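Local coordinates for protein sugar kinase, pfkB family (PDB 2AJR) that probably phosphorylates a fructose phosphate with ATP, as a pfkB-family sugar kinase of Thermotoga maritima that binds a magnesium ion, at residues Val17-Ala22 with Thr71-Gly76; Trp255-Lys260 with Phe325-Val330; Gly176-Val181 with Pro198-Pro203; Asp273-Gly278 with Phe296-Ala301; Arg186-Ile191 with Ala210-Val215. All coordinates share one frame; numbering follows the deposited sequence.

Interaction 1: residues Val17-Ala22 with Thr71-Gly76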
# COMPACT_ATOMS: atom_id res chain seq x y z
N VAL A 17 19.19 -12.22 10.10
CA VAL A 17 17.91 -12.63 10.64
C VAL A 17 16.97 -11.44 10.57
O VAL A 17 17.29 -10.38 11.09
CB VAL A 17 18.04 -13.03 12.09
CG1 VAL A 17 16.65 -13.22 12.74
CG2 VAL A 17 18.92 -14.28 12.20
N THR A 18 15.83 -11.62 9.93
CA THR A 18 14.81 -10.57 9.80
C THR A 18 13.49 -11.22 10.16
O THR A 18 12.81 -11.79 9.32
CB THR A 18 14.73 -10.04 8.35
OG1 THR A 18 16.04 -9.63 7.92
CG2 THR A 18 13.75 -8.90 8.24
N LEU A 19 13.12 -11.18 11.43
CA LEU A 19 11.94 -11.88 11.87
C LEU A 19 10.69 -11.27 11.28
O LEU A 19 9.67 -11.97 11.16
CB LEU A 19 11.88 -11.92 13.40
CG LEU A 19 13.00 -12.75 14.04
CD1 LEU A 19 12.68 -13.04 15.50
CD2 LEU A 19 13.25 -14.05 13.28
N ASN A 20 10.76 -10.00 10.91
CA ASN A 20 9.61 -9.26 10.37
C ASN A 20 9.95 -8.56 9.04
O ASN A 20 10.00 -7.34 8.97
CB ASN A 20 9.13 -8.26 11.42
CG ASN A 20 7.66 -7.84 11.22
OD1 ASN A 20 6.95 -8.37 10.37
ND2 ASN A 20 7.20 -6.86 12.02
N PRO A 21 10.14 -9.33 7.97
CA PRO A 21 10.47 -8.73 6.68
C PRO A 21 9.35 -7.87 6.13
O PRO A 21 8.21 -8.00 6.57
CB PRO A 21 10.61 -9.93 5.75
CG PRO A 21 10.78 -11.10 6.64
CD PRO A 21 9.99 -10.79 7.85
N ALA A 22 9.67 -7.03 5.15
CA ALA A 22 8.63 -6.24 4.50
C ALA A 22 8.94 -6.05 3.02
O ALA A 22 10.09 -6.08 2.62
CB ALA A 22 8.48 -4.91 5.19
N THR A 71 17.53 -15.22 6.73
CA THR A 71 16.45 -15.97 7.35
C THR A 71 15.42 -15.08 8.09
O THR A 71 15.62 -13.87 8.24
CB THR A 71 17.01 -17.04 8.31
OG1 THR A 71 15.96 -17.98 8.61
CG2 THR A 71 17.53 -16.41 9.58
N GLY A 72 14.33 -15.70 8.53
CA GLY A 72 13.16 -15.00 9.06
C GLY A 72 11.84 -15.71 8.76
O GLY A 72 11.81 -16.92 8.51
N PHE A 73 10.74 -14.96 8.79
CA PHE A 73 9.44 -15.51 8.43
C PHE A 73 8.91 -14.79 7.20
O PHE A 73 9.02 -13.59 7.12
CB PHE A 73 8.44 -15.35 9.57
CG PHE A 73 8.87 -15.98 10.85
CD1 PHE A 73 8.87 -17.36 10.99
CD2 PHE A 73 9.26 -15.21 11.93
CE1 PHE A 73 9.27 -17.96 12.18
CE2 PHE A 73 9.66 -15.81 13.12
CZ PHE A 73 9.66 -17.19 13.24
N VAL A 74 8.34 -15.52 6.26
CA VAL A 74 7.65 -14.92 5.14
C VAL A 74 6.33 -15.63 5.00
O VAL A 74 6.19 -16.77 5.46
CB VAL A 74 8.43 -15.04 3.84
CG1 VAL A 74 9.81 -14.41 4.00
CG2 VAL A 74 8.53 -16.51 3.40
N GLY A 75 5.36 -14.99 4.37
CA GLY A 75 4.09 -15.67 4.14
C GLY A 75 3.22 -15.09 3.06
O GLY A 75 3.39 -13.95 2.67
N GLY A 76 2.28 -15.89 2.59
CA GLY A 76 1.29 -15.46 1.61
C GLY A 76 1.82 -14.92 0.29
O GLY A 76 2.94 -15.22 -0.12
O HOH W 1 17.03 -11.79 6.86
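The ring of Phe73 takes the carbonyl oxygen of Leu19 at its edge, in the ring plane, with Leu19 O 3.4 Å from Phe73 CD2; the ring also meets that of Phe136 on helix 130-144. Beside that oxygen the Leu19 side chain runs alongside the ring in the same direction, CD2 against CE2. The Pro21 ring packs against the main chain of the same residue: its CG and CD both sit 3.1 Å from Phe73 O, while CG also faces a methyl of Val74. An alanine in place of Pro21 would probably leave Phe73 O and the Val74 methyl facing a gap and give the chain after Asn20 more freedom to move. Thr18 N donates to Thr71 O at 2.8 Å, and a water that also contacts Thr18 OG1 donates to the same oxygen. The CG2 methyls of Val17 and Thr71 lie side by side, and Thr71 OG1 bonds to Asn96 O. At Gly72, where the chain turns a corner, a CB would collide with Thr18 O. This pairs parallel strands 14-18 and 68-75 in the large sheet of the ribokinase-like fold, with Phe136 packed over Val17, Leu19 and Thr71, and strand 93-100 on the far side of strand 68-75.

Interaction 2: residues Trp255-Lys260 with Phe325-Val330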
# COMPACT_ATOMS: atom_id res chain seq x y z
N TRP A 255 34.20 7.81 21.24
CA TRP A 255 34.38 8.78 20.15
C TRP A 255 33.02 9.28 19.63
O TRP A 255 31.98 8.71 19.96
CB TRP A 255 35.18 8.16 19.01
CG TRP A 255 36.57 7.77 19.38
CD1 TRP A 255 37.72 8.45 19.09
CD2 TRP A 255 36.97 6.59 20.08
NE1 TRP A 255 38.80 7.77 19.57
CE2 TRP A 255 38.37 6.63 20.19
CE3 TRP A 255 36.28 5.51 20.64
CZ2 TRP A 255 39.10 5.63 20.83
CZ3 TRP A 255 36.99 4.51 21.27
CH2 TRP A 255 38.39 4.58 21.36
N LEU A 256 33.05 10.36 18.83
CA LEU A 256 31.86 10.93 18.20
C LEU A 256 32.15 11.18 16.76
O LEU A 256 33.08 11.92 16.44
CB LEU A 256 31.47 12.24 18.86
CG LEU A 256 30.27 12.99 18.28
CD1 LEU A 256 29.02 12.11 18.25
CD2 LEU A 256 30.02 14.28 19.10
N ILE A 257 31.37 10.56 15.88
CA ILE A 257 31.47 10.72 14.44
C ILE A 257 30.36 11.68 14.01
O ILE A 257 29.17 11.45 14.33
CB ILE A 257 31.29 9.36 13.69
CG1 ILE A 257 32.25 8.31 14.24
CG2 ILE A 257 31.50 9.53 12.22
CD1 ILE A 257 31.97 6.93 13.76
N ARG A 258 30.71 12.75 13.29
CA ARG A 258 29.71 13.72 12.85
C ARG A 258 29.75 13.92 11.35
O ARG A 258 30.83 14.03 10.77
CB ARG A 258 29.99 15.08 13.44
CG ARG A 258 29.88 15.19 14.93
CD ARG A 258 30.01 16.63 15.26
NE ARG A 258 29.87 16.91 16.67
CZ ARG A 258 28.74 17.29 17.26
NH1 ARG A 258 27.61 17.37 16.57
NH2 ARG A 258 28.76 17.58 18.57
N SER A 259 28.57 14.00 10.74
CA SER A 259 28.48 14.43 9.35
C SER A 259 28.94 15.89 9.25
O SER A 259 28.46 16.72 10.00
CB SER A 259 27.05 14.32 8.85
OG SER A 259 26.91 14.96 7.59
N LYS A 260 29.86 16.19 8.34
CA LYS A 260 30.33 17.56 8.13
C LYS A 260 29.21 18.49 7.66
O LYS A 260 29.30 19.70 7.85
CB LYS A 260 31.48 17.63 7.10
CG LYS A 260 32.87 17.20 7.63
CD LYS A 260 34.00 17.61 6.70
CE LYS A 260 35.29 16.85 7.03
NZ LYS A 260 36.48 17.24 6.17
N PHE A 325 32.99 13.51 6.97
CA PHE A 325 32.71 13.38 8.39
C PHE A 325 33.95 13.56 9.25
O PHE A 325 35.06 13.39 8.76
CB PHE A 325 32.00 12.05 8.70
CG PHE A 325 32.84 10.83 8.47
CD1 PHE A 325 33.69 10.36 9.46
CD2 PHE A 325 32.74 10.12 7.29
CE1 PHE A 325 34.46 9.22 9.27
CE2 PHE A 325 33.50 8.97 7.08
CZ PHE A 325 34.37 8.52 8.07
N THR A 326 33.75 13.93 10.51
CA THR A 326 34.85 14.09 11.45
C THR A 326 34.71 13.06 12.55
O THR A 326 33.63 12.55 12.78
CB THR A 326 34.94 15.54 12.07
OG1 THR A 326 33.72 15.89 12.72
CG2 THR A 326 35.25 16.59 10.99
N VAL A 327 35.82 12.75 13.21
CA VAL A 327 35.80 11.97 14.46
C VAL A 327 36.43 12.81 15.57
O VAL A 327 37.52 13.34 15.40
CB VAL A 327 36.62 10.64 14.35
CG1 VAL A 327 36.46 9.81 15.64
CG2 VAL A 327 36.21 9.84 13.11
N GLU A 328 35.74 12.94 16.69
CA GLU A 328 36.30 13.60 17.87
C GLU A 328 36.40 12.54 18.94
O GLU A 328 35.62 11.57 18.95
CB GLU A 328 35.38 14.73 18.36
CG GLU A 328 34.73 15.56 17.26
CD GLU A 328 33.81 16.64 17.80
OE1 GLU A 328 33.19 16.41 18.85
OE2 GLU A 328 33.74 17.74 17.19
N ARG A 329 37.34 12.71 19.85
CA ARG A 329 37.42 11.82 21.00
C ARG A 329 36.71 12.46 22.17
O ARG A 329 37.05 13.57 22.58
CB ARG A 329 38.87 11.55 21.37
CG ARG A 329 38.97 10.59 22.51
CD ARG A 329 40.07 9.62 22.30
NE ARG A 329 40.08 8.64 23.37
CZ ARG A 329 40.97 7.66 23.47
NH1 ARG A 329 41.95 7.54 22.59
NH2 ARG A 329 40.89 6.81 24.49
N VAL A 330 35.73 11.73 22.72
CA VAL A 330 34.93 12.22 23.84
C VAL A 330 35.60 11.89 25.18
O VAL A 330 35.74 12.77 26.03
CB VAL A 330 33.49 11.64 23.79
CG1 VAL A 330 32.61 12.25 24.88
CG2 VAL A 330 32.87 11.85 22.41
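Trp255 and Arg329 lie side by side and point the same way, the indole and guanidinium planes 43° apart. Arg329 CG is anti to the backbone N (chi1 -177°), and the chain bends at chi2; its CD meets Trp255 NE1 at 3.5 Å. Farther out, Trp255 CZ2 sits over the centre of one guanidinium face, 3.8 Å above it, while Arg329 NE makes a salt bridge to the terminal carboxylate of Lys331. On the same side of the sheet, a methyl of Val327 faces Trp255 CD1. Next along, Ile257 and Phe325 run alongside each other, Ile257 CG2 reaching Phe325 CD1 at 3.6 Å. These two strands form an antiparallel pair at the edge of the large sheet of the ribokinase-like fold, with 325-329 outermost within the chain. Leu256 pairs with Glu328 and Arg258 with Thr326, each through two backbone hydrogen bonds; Leu256 N to Glu328 O is 2.8 Å. The face bearing Ile257 and Phe325 is covered by helix 290-304, whose Phe298 touches both. The other face is more polar. There Arg258 crosses Glu328 with guanidinium and carboxylate planes 67° apart, and the salt bridge from Arg258 NE to Glu328 OE2 is long, at 4.0 Å. Leu256 lies beside the Glu328 chain, its CD2 near OE1, and its CB also meets Val330 CG2. At the far end Lys260 crosses Thr326 at about a right angle, CE set 4.0 Å from Thr326 CG2.

Interaction 3: residues Gly176-Val181 with Pro198-Pro203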
# COMPACT_ATOMS: atom_id res chain seq x y z
N GLY A 176 30.63 -19.30 19.52
CA GLY A 176 31.70 -18.43 19.04
C GLY A 176 31.40 -17.64 17.77
O GLY A 176 32.33 -17.18 17.09
N VAL A 177 30.12 -17.49 17.43
CA VAL A 177 29.76 -16.67 16.29
C VAL A 177 29.65 -15.20 16.72
O VAL A 177 29.02 -14.86 17.73
CB VAL A 177 28.47 -17.14 15.64
CG1 VAL A 177 28.10 -16.24 14.48
CG2 VAL A 177 28.64 -18.58 15.16
N PHE A 178 30.29 -14.33 15.95
CA PHE A 178 30.33 -12.91 16.24
C PHE A 178 28.95 -12.32 15.93
O PHE A 178 28.35 -12.66 14.90
CB PHE A 178 31.41 -12.28 15.37
CG PHE A 178 31.80 -10.90 15.77
CD1 PHE A 178 31.15 -9.81 15.24
CD2 PHE A 178 32.84 -10.70 16.65
CE1 PHE A 178 31.52 -8.53 15.60
CE2 PHE A 178 33.22 -9.44 17.01
CZ PHE A 178 32.55 -8.35 16.49
N VAL A 179 28.45 -11.47 16.81
CA VAL A 179 27.06 -11.01 16.72
C VAL A 179 26.94 -9.50 16.61
O VAL A 179 27.47 -8.78 17.43
CB VAL A 179 26.25 -11.41 17.99
CG1 VAL A 179 24.94 -10.61 18.06
CG2 VAL A 179 26.00 -12.92 18.03
N PHE A 180 26.21 -9.04 15.58
CA PHE A 180 25.78 -7.63 15.43
C PHE A 180 24.28 -7.55 15.72
O PHE A 180 23.52 -8.35 15.17
CB PHE A 180 25.95 -7.16 13.98
CG PHE A 180 27.36 -7.13 13.49
CD1 PHE A 180 28.00 -8.31 13.11
CD2 PHE A 180 28.04 -5.93 13.36
CE1 PHE A 180 29.31 -8.29 12.62
CE2 PHE A 180 29.35 -5.90 12.87
CZ PHE A 180 29.98 -7.09 12.50
N VAL A 181 23.84 -6.58 16.53
CA VAL A 181 22.40 -6.36 16.72
C VAL A 181 22.02 -4.90 16.49
O VAL A 181 22.68 -4.00 16.99
CB VAL A 181 21.94 -6.78 18.12
CG1 VAL A 181 20.50 -6.34 18.34
CG2 VAL A 181 22.07 -8.28 18.31
N PRO A 198 25.59 -9.16 22.57
CA PRO A 198 26.08 -8.84 21.24
C PRO A 198 27.50 -8.30 21.25
O PRO A 198 27.87 -7.60 22.18
CB PRO A 198 25.12 -7.75 20.78
CG PRO A 198 23.91 -7.95 21.59
CD PRO A 198 24.39 -8.37 22.90
N ASN A 199 28.28 -8.62 20.23
CA ASN A 199 29.60 -8.04 20.06
C ASN A 199 29.54 -6.56 19.66
O ASN A 199 30.31 -5.74 20.16
CB ASN A 199 30.38 -8.84 19.03
CG ASN A 199 30.59 -10.25 19.46
OD1 ASN A 199 29.79 -11.15 19.16
ND2 ASN A 199 31.65 -10.47 20.23
N VAL A 200 28.62 -6.27 18.73
CA VAL A 200 28.37 -4.92 18.22
C VAL A 200 26.88 -4.61 18.34
O VAL A 200 26.04 -5.33 17.82
CB VAL A 200 28.72 -4.82 16.72
CG1 VAL A 200 28.44 -3.40 16.22
CG2 VAL A 200 30.17 -5.21 16.47
N VAL A 201 26.55 -3.55 19.06
CA VAL A 201 25.16 -3.14 19.24
C VAL A 201 24.97 -1.74 18.65
O VAL A 201 25.81 -0.85 18.82
CB VAL A 201 24.71 -3.19 20.73
CG1 VAL A 201 25.53 -2.20 21.63
CG2 VAL A 201 23.23 -2.91 20.84
N LYS A 202 23.88 -1.57 17.91
CA LYS A 202 23.50 -0.26 17.38
C LYS A 202 22.01 -0.09 17.64
O LYS A 202 21.19 -0.56 16.88
CB LYS A 202 23.85 -0.16 15.89
CG LYS A 202 23.31 1.09 15.23
CD LYS A 202 24.20 1.58 14.11
CE LYS A 202 23.44 2.58 13.24
NZ LYS A 202 23.09 3.79 14.00
N PRO A 203 21.67 0.54 18.76
CA PRO A 203 20.26 0.63 19.08
C PRO A 203 19.51 1.49 18.09
O PRO A 203 20.05 2.47 17.57
CB PRO A 203 20.25 1.28 20.46
CG PRO A 203 21.63 1.23 20.94
CD PRO A 203 22.50 1.20 19.77
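Asn199 stacks its amide on the ring of Phe178 while its amide oxygen bonds the neighbouring strand. The amide and ring planes are only 14° apart, and Asn199 CB makes a CH-pi contact over the ring face, 3.5 Å from the centroid. Asn199 OD1 accepts Val179 N at 2.7 Å, the donor tilted 29° from the amide plane, so a side chain supplies the link before the regular strand pairing begins. Asn199 ND2 is held in turn by Gln235 OE1. Strands 178-182 and 200-201 are the two parallel strands of a beta-alpha-beta crossover, joined through helix 185-193, in the central sheet of the ribokinase-like fold. Val200 N donates to Val179 O, Val181 N to Val200 O at 2.8 Å, and Lys202 N to Val181 O. Val200 CG2, set anti to the carbonyl carbon, faces both Phe178 CE1 and Phe180 CE2; Val200 CB meets Phe180 CD2 at 3.6 Å. That side is roofed by helix 271-286, with Phe283 stacked on Phe178. On the opposite side of the sheet, Val179 CG1 and Val181 CG2 pack on the Pro198 ring, and helix 185-193 lies over Val181 and Pro198 through Leu188 and Ile191.

Interaction 4: residues Asp273-Gly278 with Phe296-Ala301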
# COMPACT_ATOMS: atom_id res chain seq x y z
N ASP A 273 20.78 0.31 7.84
CA ASP A 273 21.14 -1.04 7.43
C ASP A 273 22.40 -1.00 6.58
O ASP A 273 23.24 -1.90 6.65
CB ASP A 273 19.95 -1.66 6.69
CG ASP A 273 18.64 -1.53 7.50
OD1 ASP A 273 18.68 -1.73 8.74
OD2 ASP A 273 17.60 -1.19 6.92
N ALA A 274 22.56 0.05 5.79
CA ALA A 274 23.84 0.32 5.13
C ALA A 274 24.93 0.44 6.17
O ALA A 274 25.96 -0.16 6.03
CB ALA A 274 23.79 1.59 4.27
N TYR A 275 24.68 1.22 7.23
CA TYR A 275 25.62 1.35 8.34
C TYR A 275 26.05 -0.01 8.84
O TYR A 275 27.25 -0.30 8.91
CB TYR A 275 24.98 2.12 9.50
CG TYR A 275 25.98 2.84 10.39
CD1 TYR A 275 26.99 2.14 11.04
CD2 TYR A 275 25.91 4.21 10.58
CE1 TYR A 275 27.92 2.79 11.85
CE2 TYR A 275 26.82 4.87 11.39
CZ TYR A 275 27.82 4.15 12.01
OH TYR A 275 28.73 4.79 12.81
N VAL A 276 25.10 -0.86 9.18
CA VAL A 276 25.44 -2.18 9.72
C VAL A 276 26.19 -3.03 8.70
O VAL A 276 27.18 -3.68 9.04
CB VAL A 276 24.18 -2.91 10.26
CG1 VAL A 276 24.50 -4.36 10.60
CG2 VAL A 276 23.69 -2.19 11.49
N ALA A 277 25.74 -2.99 7.45
CA ALA A 277 26.39 -3.76 6.38
C ALA A 277 27.85 -3.36 6.20
O ALA A 277 28.72 -4.20 5.96
CB ALA A 277 25.65 -3.59 5.10
N GLY A 278 28.12 -2.06 6.28
CA GLY A 278 29.47 -1.56 6.18
C GLY A 278 30.32 -2.14 7.29
O GLY A 278 31.42 -2.62 7.03
N PHE A 296 33.64 3.28 8.87
CA PHE A 296 33.27 2.74 7.57
C PHE A 296 31.75 2.60 7.50
O PHE A 296 31.15 2.86 6.46
CB PHE A 296 33.96 1.40 7.33
CG PHE A 296 33.81 0.88 5.92
CD1 PHE A 296 34.67 1.29 4.92
CD2 PHE A 296 32.80 -0.01 5.61
CE1 PHE A 296 34.53 0.82 3.63
CE2 PHE A 296 32.66 -0.48 4.32
CZ PHE A 296 33.52 -0.06 3.33
N GLY A 297 31.14 2.19 8.60
CA GLY A 297 29.69 2.10 8.69
C GLY A 297 29.07 3.45 8.42
O GLY A 297 28.12 3.56 7.64
N PHE A 298 29.64 4.49 9.04
CA PHE A 298 29.11 5.85 8.93
C PHE A 298 29.21 6.31 7.48
O PHE A 298 28.28 6.90 6.96
CB PHE A 298 29.86 6.81 9.88
CG PHE A 298 29.15 8.12 10.11
CD1 PHE A 298 29.33 9.19 9.25
CD2 PHE A 298 28.28 8.27 11.18
CE1 PHE A 298 28.66 10.39 9.45
CE2 PHE A 298 27.61 9.46 11.39
CZ PHE A 298 27.80 10.53 10.54
N ALA A 299 30.33 6.00 6.83
CA ALA A 299 30.52 6.32 5.42
C ALA A 299 29.41 5.72 4.56
O ALA A 299 28.86 6.40 3.69
CB ALA A 299 31.88 5.82 4.94
N SER A 300 29.07 4.45 4.80
CA SER A 300 28.02 3.79 4.02
C SER A 300 26.68 4.47 4.23
O SER A 300 25.96 4.76 3.26
CB SER A 300 27.92 2.30 4.37
OG SER A 300 29.20 1.68 4.36
N ALA A 301 26.35 4.73 5.50
CA ALA A 301 25.12 5.41 5.86
C ALA A 301 25.02 6.70 5.07
O ALA A 301 23.99 6.97 4.47
CB ALA A 301 25.07 5.69 7.36
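Tyr275 lays one face of its ring on the backbone of Gly297, with Gly297 C 3.5 Å above the plane over the ring centre and Phe298 N toward the rim on that face. The two segments belong to neighbouring helices of the ribokinase-like fold, 271-286 and 290-304, running roughly antiparallel at 144° with local axes only 7.0 Å apart. Two glycines permit this: a CB on Gly297 would collide with Tyr275 CD1, and one on Gly278 would clash with Ser300 OG. Ala301 CB lies 3.6 Å from Tyr275 CD2, and Phe298 CD2 3.7 Å from Tyr275 CE2. Tyr275 CG lies anti to the backbone N (chi1 -154°), which starts the side chain toward the other helix. Phe296 brings CD2 to Gly278 O at 3.3 Å. An alanine in place of Tyr275 would probably leave a gap over Gly297 and Ala301 and deprive Lys202 of its cation-pi partner. Around this first shell, Phe298 also meets Phe325 of the edge strand, and the Phe296 ring packs on helix 315-319. The side chain of Ala274 is about 4 Å from that of Ala304, one of the magnesium-site residues. Ser300 turns CB to Ala274 O, and its hydroxyl donates back to Phe296 O at 3.1 Å, arriving from the face of that carbonyl opposite to Ser300 N.

Interaction 5: residues Arg186-Ile191 with Ala210-Val215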
# COMPACT_ATOMS: atom_id res chain seq x y z
N ARG A 186 13.32 -1.66 23.79
CA ARG A 186 12.50 -2.66 24.45
C ARG A 186 13.03 -4.05 24.16
O ARG A 186 13.25 -4.84 25.06
CB ARG A 186 11.04 -2.55 23.99
CG ARG A 186 10.06 -3.11 24.99
CD ARG A 186 8.78 -2.27 25.08
NE ARG A 186 7.69 -3.03 25.72
CZ ARG A 186 6.99 -4.00 25.12
NH1 ARG A 186 7.23 -4.35 23.85
NH2 ARG A 186 6.03 -4.62 25.80
N LEU A 187 13.29 -4.33 22.89
CA LEU A 187 13.89 -5.61 22.54
C LEU A 187 15.33 -5.74 23.07
O LEU A 187 15.71 -6.82 23.53
CB LEU A 187 13.79 -5.87 21.03
CG LEU A 187 12.38 -5.78 20.42
CD1 LEU A 187 12.35 -6.19 18.94
CD2 LEU A 187 11.37 -6.61 21.19
N LEU A 188 16.13 -4.67 23.05
CA LEU A 188 17.52 -4.76 23.53
C LEU A 188 17.61 -5.00 25.04
O LEU A 188 18.50 -5.70 25.51
CB LEU A 188 18.32 -3.49 23.18
CG LEU A 188 18.75 -3.31 21.73
CD1 LEU A 188 19.57 -2.04 21.58
CD2 LEU A 188 19.55 -4.54 21.27
N GLU A 189 16.72 -4.36 25.78
CA GLU A 189 16.54 -4.63 27.22
C GLU A 189 16.46 -6.15 27.48
O GLU A 189 17.04 -6.70 28.42
CB GLU A 189 15.22 -3.97 27.67
CG GLU A 189 15.29 -3.23 28.99
CD GLU A 189 15.42 -1.72 28.83
OE1 GLU A 189 14.57 -1.12 28.13
OE2 GLU A 189 16.35 -1.14 29.43
N ARG A 190 15.73 -6.82 26.61
CA ARG A 190 15.46 -8.24 26.74
C ARG A 190 16.74 -9.05 26.45
O ARG A 190 17.02 -10.04 27.13
CB ARG A 190 14.33 -8.56 25.78
CG ARG A 190 13.21 -9.40 26.26
CD ARG A 190 12.79 -9.24 27.71
NE ARG A 190 12.54 -10.60 28.19
CZ ARG A 190 11.48 -11.33 27.87
NH1 ARG A 190 10.50 -10.83 27.12
NH2 ARG A 190 11.37 -12.58 28.33
N ILE A 191 17.53 -8.57 25.49
CA ILE A 191 18.85 -9.13 25.18
C ILE A 191 19.86 -8.90 26.30
O ILE A 191 20.59 -9.82 26.69
CB ILE A 191 19.42 -8.52 23.87
CG1 ILE A 191 18.65 -9.06 22.66
CG2 ILE A 191 20.93 -8.79 23.74
CD1 ILE A 191 18.90 -8.28 21.36
N ALA A 210 10.76 5.98 25.77
CA ALA A 210 11.01 5.27 27.03
C ALA A 210 12.44 5.43 27.53
O ALA A 210 13.34 5.67 26.75
CB ALA A 210 10.71 3.78 26.85
N SER A 211 12.65 5.28 28.83
CA SER A 211 14.01 5.18 29.37
C SER A 211 14.62 3.84 28.94
O SER A 211 13.91 2.86 28.71
CB SER A 211 14.03 5.32 30.90
OG SER A 211 13.65 4.12 31.57
N PHE A 212 15.93 3.81 28.82
CA PHE A 212 16.62 2.64 28.31
C PHE A 212 17.82 2.35 29.21
O PHE A 212 18.67 3.21 29.39
CB PHE A 212 17.02 2.89 26.86
CG PHE A 212 17.72 1.74 26.19
CD1 PHE A 212 17.48 0.42 26.56
CD2 PHE A 212 18.62 1.97 25.16
CE1 PHE A 212 18.14 -0.62 25.93
CE2 PHE A 212 19.28 0.93 24.52
CZ PHE A 212 19.05 -0.36 24.91
N LEU A 213 17.86 1.15 29.78
CA LEU A 213 18.89 0.76 30.76
C LEU A 213 19.09 1.80 31.87
O LEU A 213 20.22 2.07 32.29
CB LEU A 213 20.22 0.48 30.04
CG LEU A 213 20.26 -0.60 28.97
CD1 LEU A 213 21.63 -0.61 28.34
CD2 LEU A 213 19.92 -1.97 29.55
N GLY A 214 17.99 2.39 32.33
CA GLY A 214 18.03 3.39 33.39
C GLY A 214 18.34 4.81 32.94
O GLY A 214 18.39 5.70 33.78
N VAL A 215 18.55 5.01 31.64
CA VAL A 215 18.93 6.32 31.09
C VAL A 215 17.75 6.94 30.36
O VAL A 215 17.17 6.31 29.47
CB VAL A 215 20.12 6.23 30.07
CG1 VAL A 215 20.55 7.63 29.62
CG2 VAL A 215 21.31 5.50 30.66
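Leu188 brings CB and CD1 against the CZ end of the Phe212 ring, CB lying 3.7 Å from Phe212 CZ and CD1 3.8 Å from that same atom. The two side chains cross; Leu188 also touches Val181 and Pro203, so the leucine bridges sheet and loop. One residue on, Glu189 passes the Phe212 ring in the opposite direction, its chain bent at chi2. The carboxylate stands nearly upright to the ring, planes 84° apart, with CD at the ring edge, in plane, and OE2 3.5 Å from Phe212 CD1. That oxygen accepts Leu213 N at 2.8 Å through its syn lone pair. The receiving residues form a type I' beta turn from Phe212 to Val215, closed by hydrogen bonds in both directions between those two residues, in the loop that leads from strand 200-201 to helix 220-233. Leu213 has positive phi (49°), as this turn requires, and Gly214 follows where a CB would jam against the preceding carbonyl oxygen. Leu213 CD2 also comes to 3.7 Å from Glu189 OE2. Behind the turn, Phe212 and Leu213 rest on Leu226 of helix 220-233.

In the fold
Interactions 1, 2 and 3 all join neighbouring strands of one sheet: 1 and 3 are buried parallel pairings, whereas 2 is an antiparallel pair at the partly exposed edge, richer in charged side chains. Interaction 4 is a buried helix-helix contact with no hydrogen bond across it, and interaction 5 is a partly buried helix-to-turn contact with one carboxylate hydrogen bond beside leucine-phenylalanine packing. Interaction 4 touches 2 through Phe298, which packs on Ile257, and 3 through Tyr275 against Lys202. Interactions 3 and 5 share the crossover: Leu188 and Ile191 of its helix lie on Val181 and Pro198. Interaction 1 stands apart, touching none of the others.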